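Local coordinates for protein chitinase A (Pteris ryukyuensis, PDB 4RL3) that probably hydrolyses the glycosidic bonds of chitin as a class III, family 18 chitinase, of which this chain is the catalytic domain, at residues 8-22 and 52-66. Numbering follows the deposited sequence.
Sequences IGALYNGVQFTDVPI and YWQNSVLTPAAVQAI. With EDO (1,2-ethanediol), chain C.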
loop_
_atom_site.group_PDB
_atom_site.type_symbol
_atom_site.label_atom_id
_atom_site.label_comp_id
_atom_site.label_asym_id
_atom_site.label_seq_id
_atom_site.Cartn_x
_atom_site.Cartn_y
_atom_site.Cartn_z
ATOM N N ILE A 8 5.731 5.828 0.175
ATOM C CA ILE A 8 6.521 7.035 0.382
ATOM C C ILE A 8 5.731 8.162 1.041
ATOM O O ILE A 8 4.570 8.396 0.707
ATOM C CB ILE A 8 7.107 7.523 -0.966
ATOM C CG1 ILE A 8 8.002 8.763 -0.788
ATOM C CG2 ILE A 8 6.010 7.807 -1.990
ATOM C CD1 ILE A 8 8.881 9.034 -1.977
ATOM N N GLY A 9 6.383 8.857 1.974
ATOM C CA GLY A 9 5.932 10.172 2.430
ATOM C C GLY A 9 5.494 10.355 3.867
ATOM O O GLY A 9 5.257 11.482 4.273
ATOM N N ALA A 10 5.399 9.273 4.642
ATOM C CA ALA A 10 4.769 9.342 5.960
ATOM C C ALA A 10 5.673 9.882 7.056
ATOM O O ALA A 10 5.169 10.337 8.080
ATOM C CB ALA A 10 4.234 7.982 6.366
ATOM N N LEU A 11 6.987 9.816 6.872
ATOM C CA LEU A 11 7.902 10.230 7.948
ATOM C C LEU A 11 8.241 11.715 7.945
ATOM O O LEU A 11 8.813 12.211 8.927
ATOM C CB LEU A 11 9.205 9.426 7.916
ATOM C CG LEU A 11 9.068 7.907 8.020
ATOM C CD1 LEU A 11 10.439 7.298 8.273
ATOM C CD2 LEU A 11 8.104 7.476 9.116
ATOM N N TYR A 12 7.874 12.431 6.888
ATOM C CA TYR A 12 8.269 13.836 6.721
ATOM C C TYR A 12 9.784 13.990 6.871
ATOM O O TYR A 12 10.261 14.853 7.620
ATOM C CB TYR A 12 7.522 14.751 7.703
ATOM C CG TYR A 12 6.011 14.804 7.520
ATOM C CD1 TYR A 12 5.210 13.712 7.849
ATOM C CD2 TYR A 12 5.380 15.961 7.041
ATOM C CE1 TYR A 12 3.829 13.760 7.687
ATOM C CE2 TYR A 12 4.000 16.017 6.891
ATOM C CZ TYR A 12 3.236 14.912 7.208
ATOM O OH TYR A 12 1.862 14.979 7.053
ATOM N N ASN A 13 10.537 13.165 6.148
ATOM C CA ASN A 13 11.996 13.179 6.279
ATOM C C ASN A 13 12.711 13.713 5.055
ATOM O O ASN A 13 13.937 13.629 4.974
ATOM C CB ASN A 13 12.568 11.819 6.731
ATOM C CG ASN A 13 12.585 10.753 5.636
ATOM O OD1 ASN A 13 12.207 10.983 4.474
ATOM N ND2 ASN A 13 13.020 9.559 6.024
ATOM N N GLY A 14 11.951 14.265 4.109
ATOM C CA GLY A 14 12.530 14.921 2.958
ATOM C C GLY A 14 12.710 14.052 1.740
ATOM O O GLY A 14 13.135 14.541 0.697
ATOM N N VAL A 15 12.386 12.769 1.837
ATOM C CA VAL A 15 12.532 11.890 0.684
ATOM C C VAL A 15 11.603 12.347 -0.442
ATOM O O VAL A 15 10.503 12.842 -0.205
ATOM C CB VAL A 15 12.290 10.409 1.056
ATOM C CG1 VAL A 15 10.834 10.165 1.469
ATOM C CG2 VAL A 15 12.711 9.483 -0.089
ATOM N N GLN A 16 12.080 12.190 -1.672
ATOM C CA GLN A 16 11.345 12.601 -2.854
ATOM C C GLN A 16 11.193 11.407 -3.789
ATOM O O GLN A 16 11.940 10.422 -3.684
ATOM C CB GLN A 16 12.091 13.742 -3.542
ATOM C CG GLN A 16 12.239 14.964 -2.646
ATOM C CD GLN A 16 12.968 16.101 -3.318
ATOM O OE1 GLN A 16 14.174 16.295 -3.100
ATOM N NE2 GLN A 16 12.263 16.845 -4.158
ATOM N N PHE A 17 10.208 11.484 -4.686
ATOM C CA PHE A 17 10.023 10.460 -5.720
ATOM C C PHE A 17 11.346 10.304 -6.467
ATOM O O PHE A 17 11.745 9.200 -6.820
ATOM C CB PHE A 17 8.950 10.847 -6.755
ATOM C CG PHE A 17 7.549 11.057 -6.201
ATOM C CD1 PHE A 17 6.911 10.066 -5.477
ATOM C CD2 PHE A 17 6.847 12.220 -6.484
ATOM C CE1 PHE A 17 5.619 10.240 -4.999
ATOM C CE2 PHE A 17 5.548 12.411 -6.018
ATOM C CZ PHE A 17 4.938 11.415 -5.264
ATOM N N THR A 18 12.015 11.433 -6.716
ATOM C CA THR A 18 13.244 11.447 -7.507
ATOM C C THR A 18 14.456 10.746 -6.863
ATOM O O THR A 18 15.442 10.454 -7.558
ATOM C CB THR A 18 13.642 12.906 -7.861
ATOM O OG1 THR A 18 13.776 13.667 -6.663
ATOM C CG2 THR A 18 12.599 13.560 -8.766
ATOM N N ASP A 19 14.380 10.462 -5.565
ATOM C CA ASP A 19 15.401 9.675 -4.866
ATOM C C ASP A 19 15.290 8.172 -5.142
ATOM O O ASP A 19 16.235 7.425 -4.881
ATOM C CB ASP A 19 15.301 9.887 -3.355
ATOM C CG ASP A 19 15.621 11.305 -2.937
ATOM O OD1 ASP A 19 16.577 11.899 -3.473
ATOM O OD2 ASP A 19 14.938 11.821 -2.060
ATOM N N VAL A 20 14.125 7.727 -5.598
ATOM C CA VAL A 20 13.849 6.299 -5.728
ATOM C C VAL A 20 14.211 5.778 -7.113
ATOM O O VAL A 20 13.747 6.315 -8.118
ATOM C CB VAL A 20 12.359 5.991 -5.462
ATOM C CG1 VAL A 20 12.110 4.489 -5.480
ATOM C CG2 VAL A 20 11.941 6.574 -4.125
ATOM N N PRO A 21 15.020 4.705 -7.174
ATOM C CA PRO A 21 15.384 4.123 -8.466
ATOM C C PRO A 21 14.134 3.649 -9.206
ATOM O O PRO A 21 13.292 2.975 -8.612
ATOM C CB PRO A 21 16.295 2.938 -8.084
ATOM C CG PRO A 21 16.725 3.197 -6.692
ATOM C CD PRO A 21 15.629 3.978 -6.043
ATOM N N ILE A 22 14.008 4.045 -10.476
ATOM C CA ILE A 22 12.875 3.661 -11.327
ATOM C C ILE A 22 13.402 2.912 -12.559
ATOM O O ILE A 22 14.098 3.483 -13.401
ATOM C CB ILE A 22 12.065 4.898 -11.783
ATOM C CG1 ILE A 22 11.462 5.634 -10.577
ATOM C CG2 ILE A 22 10.981 4.499 -12.775
ATOM C CD1 ILE A 22 11.069 7.069 -10.851
ATOM N N TYR A 52 -1.708 13.341 5.287
ATOM C CA TYR A 52 -0.649 13.094 6.263
ATOM C C TYR A 52 0.552 12.417 5.609
ATOM O O TYR A 52 1.154 11.501 6.166
ATOM C CB TYR A 52 -1.170 12.324 7.472
ATOM C CG TYR A 52 -2.239 13.104 8.211
ATOM C CD1 TYR A 52 -1.906 14.167 9.055
ATOM C CD2 TYR A 52 -3.585 12.805 8.037
ATOM C CE1 TYR A 52 -2.886 14.884 9.710
ATOM C CE2 TYR A 52 -4.569 13.520 8.686
ATOM C CZ TYR A 52 -4.214 14.557 9.526
ATOM O OH TYR A 52 -5.201 15.265 10.177
ATOM N N TRP A 53 0.878 12.866 4.404
ATOM C CA TRP A 53 2.238 12.709 3.896
ATOM C C TRP A 53 2.854 14.091 3.774
ATOM O O TRP A 53 2.168 15.109 3.924
ATOM C CB TRP A 53 2.291 11.984 2.548
ATOM C CG TRP A 53 1.712 12.738 1.384
ATOM C CD1 TRP A 53 2.365 13.584 0.528
ATOM C CD2 TRP A 53 0.367 12.663 0.916
ATOM N NE1 TRP A 53 1.498 14.050 -0.438
ATOM C CE2 TRP A 53 0.266 13.497 -0.221
ATOM C CE3 TRP A 53 -0.766 11.958 1.338
ATOM C CZ2 TRP A 53 -0.925 13.656 -0.926
ATOM C CZ3 TRP A 53 -1.943 12.126 0.634
ATOM C CH2 TRP A 53 -2.013 12.961 -0.480
ATOM N N GLN A 54 4.150 14.116 3.479
ATOM C CA GLN A 54 4.887 15.370 3.370
ATOM C C GLN A 54 4.569 16.072 2.057
ATOM O O GLN A 54 5.386 16.087 1.130
ATOM C CB GLN A 54 6.392 15.135 3.517
ATOM C CG GLN A 54 7.156 16.420 3.771
ATOM C CD GLN A 54 8.631 16.212 4.075
ATOM O OE1 GLN A 54 9.272 15.286 3.573
ATOM N NE2 GLN A 54 9.189 17.098 4.898
ATOM N N ASN A 55 3.367 16.643 1.991
ATOM C CA ASN A 55 2.849 17.189 0.736
ATOM C C ASN A 55 3.436 18.541 0.336
ATOM O O ASN A 55 3.225 18.987 -0.798
ATOM C CB ASN A 55 1.319 17.264 0.748
ATOM C CG ASN A 55 0.779 18.254 1.771
ATOM O OD1 ASN A 55 1.248 18.314 2.905
ATOM N ND2 ASN A 55 -0.234 19.007 1.378
ATOM N N SER A 56 4.169 19.192 1.239
ATOM C CA SER A 56 4.947 20.369 0.848
ATOM C C SER A 56 6.116 19.991 -0.067
ATOM O O SER A 56 6.614 20.837 -0.822
ATOM C CB SER A 56 5.470 21.110 2.070
ATOM O OG SER A 56 6.411 20.341 2.785
ATOM N N VAL A 57 6.531 18.719 0.008
ATOM C CA VAL A 57 7.604 18.158 -0.826
ATOM C C VAL A 57 7.015 17.316 -1.952
ATOM O O VAL A 57 7.347 17.508 -3.125
ATOM C CB VAL A 57 8.582 17.324 0.035
ATOM C CG1 VAL A 57 9.613 16.613 -0.826
ATOM C CG2 VAL A 57 9.259 18.236 1.053
ATOM N N LEU A 58 6.129 16.392 -1.583
ATOM C CA LEU A 58 5.442 15.522 -2.532
ATOM C C LEU A 58 4.148 16.208 -2.937
ATOM O O LEU A 58 3.052 15.861 -2.500
ATOM C CB LEU A 58 5.207 14.132 -1.921
ATOM C CG LEU A 58 6.502 13.446 -1.445
ATOM C CD1 LEU A 58 6.257 12.187 -0.625
ATOM C CD2 LEU A 58 7.427 13.122 -2.607
ATOM N N THR A 59 4.312 17.239 -3.748
ATOM C CA THR A 59 3.240 18.137 -4.164
ATOM C C THR A 59 2.528 17.588 -5.392
ATOM O O THR A 59 3.006 16.668 -6.028
ATOM C CB THR A 59 3.834 19.484 -4.600
ATOM O OG1 THR A 59 4.765 19.240 -5.660
ATOM C CG2 THR A 59 4.547 20.179 -3.441
ATOM N N PRO A 60 1.383 18.189 -5.763
ATOM C CA PRO A 60 0.779 17.813 -7.031
ATOM C C PRO A 60 1.748 17.983 -8.211
ATOM O O PRO A 60 1.782 17.134 -9.097
ATOM C CB PRO A 60 -0.437 18.742 -7.119
ATOM C CG PRO A 60 -0.786 19.017 -5.694
ATOM C CD PRO A 60 0.539 19.136 -5.014
ATOM N N ALA A 61 2.527 19.062 -8.222
ATOM C CA ALA A 61 3.511 19.276 -9.290
ATOM C C ALA A 61 4.571 18.170 -9.335
ATOM O O ALA A 61 4.989 17.766 -10.419
ATOM C CB ALA A 61 4.167 20.628 -9.127
ATOM N N ALA A 62 4.972 17.670 -8.165
ATOM C CA ALA A 62 5.916 16.547 -8.078
ATOM C C ALA A 62 5.339 15.255 -8.642
ATOM O O ALA A 62 6.044 14.511 -9.317
ATOM C CB ALA A 62 6.393 16.328 -6.643
ATOM N N VAL A 63 4.057 14.989 -8.373
ATOM C CA VAL A 63 3.408 13.796 -8.936
ATOM C C VAL A 63 3.323 13.918 -10.452
ATOM O O VAL A 63 3.631 12.969 -11.184
ATOM C CB VAL A 63 1.985 13.566 -8.372
ATOM C CG1 VAL A 63 1.300 12.421 -9.127
ATOM C CG2 VAL A 63 2.030 13.290 -6.877
ATOM N N GLN A 64 2.897 15.082 -10.933
ATOM C CA GLN A 64 2.721 15.289 -12.361
ATOM C C GLN A 64 4.055 15.127 -13.075
ATOM O O GLN A 64 4.137 14.491 -14.133
ATOM C CB GLN A 64 2.151 16.683 -12.588
ATOM C CG GLN A 64 1.717 16.995 -14.002
ATOM C CD GLN A 64 1.000 18.332 -14.091
ATOM O OE1 GLN A 64 1.340 19.283 -13.372
ATOM N NE2 GLN A 64 -0.006 18.411 -14.956
ATOM N N ALA A 65 5.102 15.673 -12.465
ATOM C CA ALA A 65 6.448 15.641 -13.053
ATOM C C ALA A 65 7.020 14.231 -13.146
ATOM O O ALA A 65 7.535 13.853 -14.192
ATOM C CB ALA A 65 7.397 16.534 -12.285
ATOM N N ILE A 66 6.941 13.449 -12.075
ATOM C CA ILE A 66 7.501 12.098 -12.127
ATOM C C ILE A 66 6.742 11.248 -13.146
ATOM O O ILE A 66 7.348 10.468 -13.873
ATOM C CB ILE A 66 7.602 11.428 -10.724
ATOM C CG1 ILE A 66 8.649 10.316 -10.723
ATOM C CG2 ILE A 66 6.245 10.956 -10.220
ATOM C CD1 ILE A 66 10.084 10.815 -10.813
HETATM C C1 EDO C . 5.886 5.252 4.983
HETATM O O1 EDO C . 6.093 6.383 4.116
HETATM C C2 EDO C . 6.665 5.390 6.295
HETATM O O2 EDO C . 8.067 5.272 6.079
HETATM O O HOH W 1 2.311 10.535 8.403
HETATM O O HOH W 2 0.651 17.058 5.607
HETATM O O HOH W 3 8.720 13.138 1.933
HETATM O O HOH W 4 9.536 16.384 -4.765
#
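Gln54 OE1 takes the backbone N-H of Gly14 at 2.9 Å, in the plane of its amide and on a lone pair. A water 2.8 Å from Gln54 OE1 lies equally close to Val15 O and sits between the two segments. The amide gets there because CG stands anti to the backbone N (chi1 -165°) and the chain runs on extended. On the way Gln54 and Tyr12 lie alongside each other and point opposite ways, with CG of Gln54 3.7 Å from Tyr12 CD2 and the amide turned 56° from the ring plane. The backbone joins in as Gln54 N donates to Gly9 O at 3.0 Å, and this same N lies over one face of the Tyr12 ring, toward its rim. An alanine in place of Gln54 would probably leave Gly14 N without its acceptor and take away the chain that packs along Tyr12. Gly9 has no side chain, and Trp53 CB and Leu58 CD1 pack close to its backbone.

Leu58 divides its two methyls. CD1 rests on Gly9 CA and Ile8 CG1. CD2 stands 3.9 Å from the centroid of the Phe17 ring, 6° off the ring normal, over the face, a CH-pi contact. Val63 CG2 meets Phe17 CE2 at 3.7 Å, and Ala62 and Ile66 add apolar contacts to the same ring. Farther along, Ile22 and Ile66 meet tip to tip through their CD1 methyls.

The contact joins the loop after strand 3-8 to the run leading into helix 60-69 of the TIM barrel. Thr59 is the N-cap of that helix, its OG1 accepting from Ala62 N. Phe17 also meets Phe30 of strand 27-36, and Val63 reaches Val75 of strand 73-81. Helix 250-254 borders the loop, where the Asp251 carboxylate accepts hydrogen bonds from the backbone N-H groups of Gly9 and Leu11.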